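Local coordinates for Low molecular weight phosphotyrosine phosphatase family protein (Streptococcus pyogenes, PDB 5GOT) that probably hydrolyses phosphotyrosine in proteins, as a bacterial member of the low molecular weight protein tyrosine phosphatase family, at residues A[1-5]-A[28-34]; A[21-25]-A[129-134]. The contacts are given in a common frame with arbitrary orientation. Residues are numbered along the deposited sequence.

From the N terminus the chain runs along strand 2-8, through helix 14-23 and into strand 31-37, and interaction 1 closes this loop by laying residues 28-34 beside residues 1-5. The two strands and the helix between them form the first beta-alpha-beta unit of the four-stranded parallel sheet. Interaction 2 starts inside that loop, at residues 21-25, and reaches 104 residues onward to helix 122-140, so the two contacts cross rather than nest. Their centres lie about 13 Å apart and they touch: Ile33 CD1 is 3.5 Å from Met22 CG. Met22 meets Met31 and Ile33 of strand 31-37 as well as Cys133, tying helix 122-140 to the beta-alpha-beta unit.

Interaction 1: residues A[1-5]-A[28-34]; sequences MKKVC and SDVMMIE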
loop_
_atom_site.group_PDB
_atom_site.type_symbol
_atom_site.label_atom_id
_atom_site.label_comp_id
_atom_site.label_asym_id
_atom_site.label_seq_id
_atom_site.Cartn_x
_atom_site.Cartn_y
_atom_site.Cartn_z
ATOM N N MET A 1 15.591 4.417 -8.451
ATOM C CA MET A 1 14.381 4.645 -7.672
ATOM C C MET A 1 13.431 3.454 -7.721
ATOM O O MET A 1 12.850 3.151 -8.765
ATOM C CB MET A 1 13.658 5.889 -8.168
ATOM C CG MET A 1 12.345 6.147 -7.472
ATOM S SD MET A 1 12.407 7.632 -6.458
ATOM C CE MET A 1 12.546 8.904 -7.720
ATOM N N LYS A 2 13.266 2.785 -6.585
ATOM C CA LYS A 2 12.300 1.701 -6.498
ATOM C C LYS A 2 10.883 2.264 -6.531
ATOM O O LYS A 2 10.607 3.318 -5.953
ATOM C CB LYS A 2 12.538 0.890 -5.224
ATOM C CG LYS A 2 13.921 0.224 -5.183
ATOM C CD LYS A 2 14.122 -0.572 -3.894
ATOM C CE LYS A 2 15.256 -1.601 -4.020
ATOM N NZ LYS A 2 16.591 -0.969 -4.241
ATOM N N LYS A 3 9.994 1.570 -7.241
ATOM C CA LYS A 3 8.607 1.981 -7.435
ATOM C C LYS A 3 7.699 0.963 -6.752
ATOM O O LYS A 3 7.666 -0.210 -7.139
ATOM C CB LYS A 3 8.266 2.101 -8.927
ATOM C CG LYS A 3 9.227 2.975 -9.726
ATOM C CD LYS A 3 9.269 2.530 -11.198
ATOM C CE LYS A 3 10.557 2.954 -11.891
ATOM N NZ LYS A 3 10.518 4.389 -12.308
ATOM N N VAL A 4 6.967 1.403 -5.742
ATOM C CA VAL A 4 6.179 0.505 -4.910
ATOM C C VAL A 4 4.711 0.883 -5.027
ATOM O O VAL A 4 4.367 2.068 -4.984
ATOM C CB VAL A 4 6.647 0.565 -3.445
ATOM C CG1 VAL A 4 5.703 -0.241 -2.564
ATOM C CG2 VAL A 4 8.083 0.064 -3.331
ATOM N N CYS A 5 3.846 -0.121 -5.169
ATOM C CA CYS A 5 2.402 0.090 -5.238
ATOM C C CYS A 5 1.696 -0.850 -4.270
ATOM O O CYS A 5 1.738 -2.068 -4.457
ATOM C CB CYS A 5 1.883 -0.154 -6.653
ATOM S SG CYS A 5 0.135 0.267 -6.846
ATOM N N SER A 28 10.551 10.795 -1.115
ATOM C CA SER A 28 10.163 10.754 -2.520
ATOM C C SER A 28 11.358 10.644 -3.468
ATOM O O SER A 28 11.197 10.202 -4.611
ATOM C CB SER A 28 9.342 12.011 -2.822
ATOM O OG SER A 28 9.208 12.227 -4.211
ATOM N N ASP A 29 12.555 11.014 -3.015
ATOM C CA ASP A 29 13.736 10.990 -3.866
ATOM C C ASP A 29 14.346 9.601 -3.984
ATOM O O ASP A 29 15.090 9.343 -4.939
ATOM C CB ASP A 29 14.787 11.971 -3.333
ATOM C CG ASP A 29 14.309 13.423 -3.366
ATOM O OD1 ASP A 29 13.718 13.837 -4.386
ATOM O OD2 ASP A 29 14.523 14.149 -2.369
ATOM N N VAL A 30 14.050 8.701 -3.053
ATOM C CA VAL A 30 14.625 7.363 -3.088
ATOM C C VAL A 30 13.578 6.259 -3.235
ATOM O O VAL A 30 13.938 5.131 -3.614
ATOM C CB VAL A 30 15.516 7.118 -1.848
ATOM C CG1 VAL A 30 14.688 6.878 -0.617
ATOM C CG2 VAL A 30 16.505 5.985 -2.085
ATOM N N MET A 31 12.290 6.527 -3.007
ATOM C CA MET A 31 11.253 5.537 -3.287
ATOM C C MET A 31 9.999 6.220 -3.812
ATOM O O MET A 31 9.545 7.224 -3.253
ATOM C CB MET A 31 10.922 4.705 -2.041
ATOM C CG MET A 31 10.060 3.484 -2.335
ATOM S SD MET A 31 9.551 2.582 -0.856
ATOM C CE MET A 31 11.115 1.980 -0.233
ATOM N N MET A 32 9.442 5.675 -4.887
ATOM C CA MET A 32 8.207 6.179 -5.466
ATOM C C MET A 32 7.073 5.259 -5.036
ATOM O O MET A 32 7.154 4.041 -5.225
ATOM C CB MET A 32 8.323 6.253 -6.991
ATOM C CG MET A 32 7.126 6.861 -7.716
ATOM S SD MET A 32 5.995 5.609 -8.364
ATOM C CE MET A 32 5.312 6.450 -9.789
ATOM N N ILE A 33 6.035 5.832 -4.429
ATOM C CA ILE A 33 5.025 5.059 -3.710
ATOM C C ILE A 33 3.649 5.511 -4.161
ATOM O O ILE A 33 3.357 6.712 -4.164
ATOM C CB ILE A 33 5.173 5.212 -2.185
ATOM C CG1 ILE A 33 6.561 4.768 -1.735
ATOM C CG2 ILE A 33 4.137 4.372 -1.469
ATOM C CD1 ILE A 33 6.949 5.312 -0.392
ATOM N N GLU A 34 2.817 4.552 -4.564
ATOM C CA GLU A 34 1.438 4.790 -4.966
ATOM C C GLU A 34 0.592 3.639 -4.434
ATOM O O GLU A 34 1.106 2.715 -3.795
ATOM C CB GLU A 34 1.314 4.936 -6.486
ATOM C CG GLU A 34 1.955 6.224 -7.011
ATOM C CD GLU A 34 1.509 6.572 -8.416
ATOM O OE1 GLU A 34 2.245 7.291 -9.127
ATOM O OE2 GLU A 34 0.423 6.106 -8.816
#
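Strands 2-5 and 31-34 run parallel, their axes 4.7 Å apart at closest and inclined by 17°, with Lys2 beside Met31, Lys3 beside Met32, Val4 beside Ile33 and Cys5 beside Glu34. Three backbone hydrogen bonds fix this register: Met32 N to Lys2 O (2.8 Å), Val4 N to Met32 O (2.7 Å) and Glu34 N to Val4 O (3.0 Å). Met32 thus uses both its NH and its CO on strand 2-5, the usual parallel pattern. On the face bearing Val4, Met31 and Ile33, Val4 CG2 packs on Met31 SD at 3.8 Å. Before the strand, the Met1 side chain lies against residues 28-30, its SD 3.4 Å from Ser28 O and its CG 4.1 Å from Met32 CB. Glu34 turns its carboxylate to a salt bridge with Arg36. The pair belongs to a beta-alpha-beta crossover through helix 14-23, with strand 31-37 outermost in the parallel sheet; beyond strand 2-8 comes strand 81-84, while helices 14-23 and 122-140 pack on the Val4 face through Met22 and Leu140.

Interaction 2: residues A[21-25]-A[129-134]; sequences VMKSI and VRKGCQ
Cys133, Val21 and Ile25 bury the most surface where the C-terminal end of helix 14-23 meets the middle of helix 122-140. Residues 129-134 are regular helix; residues 21-23 are helical too, Ser24 N bonds to Val21 O (3.0 Å) and Ile25 N to Met22 O (3.0 Å), and Ile25 has phi -118° and psi -2°. The backbones come closest at Met22 and Cys133, CA to CA 5.6 Å, with Val21 and Arg130 next at 6.4 Å. Cys133 points its side chain (chi1 m) at the other segment: its SG lies 4.0 Å from Val21 CG1, and its CB 3.6 Å from Met22 SD and 4.0 Å from Ile25 CD1. Val21 (chi1 t) also reaches Val129, CB to CG1 4.1 Å, and sets its CG1 3.9 Å from Arg130 CA. Ile25, chi1 p and chi2 t, extends CD1 to 3.7 Å from Cys133 O and 3.9 Å from Gln134 NE2. Arg130 bends back at chi2 (p), bringing NH2 to 3.4 Å from Ile25 CG2 and 3.7 Å from Ser24 OG, which itself donates to Val21 O (2.7 Å) within its own segment. Such close helix pairing on one side of the sheet suits the three-layer alpha/beta fold of this phosphatase family. Small and branched apolar groups and sulfur atoms fill the interface, so the two helices are held chiefly by shape and hydrophobic burial, with the Arg130 guanidinium at its more exposed border.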
loop_
_atom_site.group_PDB
_atom_site.type_symbol
_atom_site.label_atom_id
_atom_site.label_comp_id
_atom_site.label_asym_id
_atom_site.label_seq_id
_atom_site.Cartn_x
_atom_site.Cartn_y
_atom_site.Cartn_z
ATOM N N VAL A 21 1.549 6.150 5.009
ATOM C CA VAL A 21 2.449 5.785 6.098
ATOM C C VAL A 21 3.851 5.514 5.546
ATOM O O VAL A 21 4.852 6.005 6.080
ATOM C CB VAL A 21 1.902 4.582 6.890
ATOM C CG1 VAL A 21 2.925 4.111 7.920
ATOM C CG2 VAL A 21 0.593 4.948 7.596
ATOM N N MET A 22 3.944 4.758 4.446
ATOM C CA MET A 22 5.258 4.518 3.852
ATOM C C MET A 22 5.901 5.828 3.409
ATOM O O MET A 22 7.103 6.042 3.610
ATOM C CB MET A 22 5.143 3.559 2.663
ATOM C CG MET A 22 6.484 3.005 2.200
ATOM S SD MET A 22 7.072 1.777 3.348
ATOM C CE MET A 22 8.762 1.528 2.771
ATOM N N LYS A 23 5.109 6.730 2.827
ATOM C CA LYS A 23 5.644 8.012 2.401
ATOM C C LYS A 23 6.147 8.838 3.573
ATOM O O LYS A 23 7.003 9.709 3.382
ATOM C CB LYS A 23 4.587 8.793 1.624
ATOM C CG LYS A 23 4.360 8.276 0.216
ATOM C CD LYS A 23 3.355 9.150 -0.510
ATOM C CE LYS A 23 3.405 8.938 -2.012
ATOM N NZ LYS A 23 2.143 9.345 -2.662
ATOM N N SER A 24 5.660 8.569 4.783
ATOM C CA SER A 24 6.108 9.327 5.938
ATOM C C SER A 24 7.441 8.838 6.485
ATOM O O SER A 24 8.018 9.516 7.341
ATOM C CB SER A 24 5.047 9.287 7.049
ATOM O OG SER A 24 5.109 8.084 7.807
ATOM N N ILE A 25 7.945 7.690 6.029
ATOM C CA ILE A 25 9.179 7.134 6.567
ATOM C C ILE A 25 10.285 7.019 5.527
ATOM O O ILE A 25 11.394 6.619 5.872
ATOM C CB ILE A 25 8.945 5.772 7.254
ATOM C CG1 ILE A 25 8.439 4.722 6.265
ATOM C CG2 ILE A 25 7.984 5.916 8.436
ATOM C CD1 ILE A 25 8.542 3.298 6.802
ATOM N N VAL A 129 -0.025 -1.658 9.725
ATOM C CA VAL A 129 0.515 -1.044 8.517
ATOM C C VAL A 129 1.823 -0.343 8.833
ATOM O O VAL A 129 2.787 -0.394 8.061
ATOM C CB VAL A 129 -0.519 -0.069 7.931
ATOM C CG1 VAL A 129 0.138 0.903 6.957
ATOM C CG2 VAL A 129 -1.617 -0.847 7.265
ATOM N N ARG A 130 1.862 0.322 9.984
ATOM C CA ARG A 130 3.040 1.058 10.418
ATOM C C ARG A 130 4.225 0.120 10.644
ATOM O O ARG A 130 5.355 0.427 10.238
ATOM C CB ARG A 130 2.675 1.846 11.685
ATOM C CG ARG A 130 3.827 2.465 12.468
ATOM C CD ARG A 130 4.262 3.717 11.794
ATOM N NE ARG A 130 5.573 4.178 12.283
ATOM C CZ ARG A 130 6.187 5.270 11.827
ATOM N NH1 ARG A 130 7.369 5.597 12.331
ATOM N NH2 ARG A 130 5.598 6.025 10.878
ATOM N N LYS A 131 3.981 -1.042 11.265
ATOM C CA LYS A 131 5.047 -2.024 11.455
ATOM C C LYS A 131 5.450 -2.676 10.135
ATOM O O LYS A 131 6.642 -2.893 9.884
ATOM C CB LYS A 131 4.608 -3.085 12.469
ATOM C CG LYS A 131 4.372 -2.534 13.880
ATOM C CD LYS A 131 4.213 -3.637 14.942
ATOM C CE LYS A 131 2.887 -4.394 14.825
ATOM N NZ LYS A 131 2.730 -5.450 15.876
ATOM N N GLY A 132 4.472 -3.012 9.290
ATOM C CA GLY A 132 4.783 -3.622 8.007
ATOM C C GLY A 132 5.526 -2.682 7.073
ATOM O O GLY A 132 6.366 -3.117 6.276
ATOM N N CYS A 133 5.224 -1.388 7.143
ATOM C CA CYS A 133 5.990 -0.423 6.366
ATOM C C CYS A 133 7.440 -0.386 6.829
ATOM O O CYS A 133 8.355 -0.288 6.003
ATOM C CB CYS A 133 5.350 0.964 6.453
ATOM S SG CYS A 133 3.859 1.120 5.422
ATOM N N GLN A 134 7.668 -0.488 8.143
ATOM C CA GLN A 134 9.036 -0.541 8.652
ATOM C C GLN A 134 9.767 -1.766 8.118
ATOM O O GLN A 134 10.944 -1.684 7.750
ATOM C CB GLN A 134 9.035 -0.548 10.182
ATOM C CG GLN A 134 8.860 0.830 10.810
ATOM C CD GLN A 134 10.022 1.758 10.494
ATOM O OE1 GLN A 134 11.146 1.305 10.254
ATOM N NE2 GLN A 134 9.754 3.065 10.474
#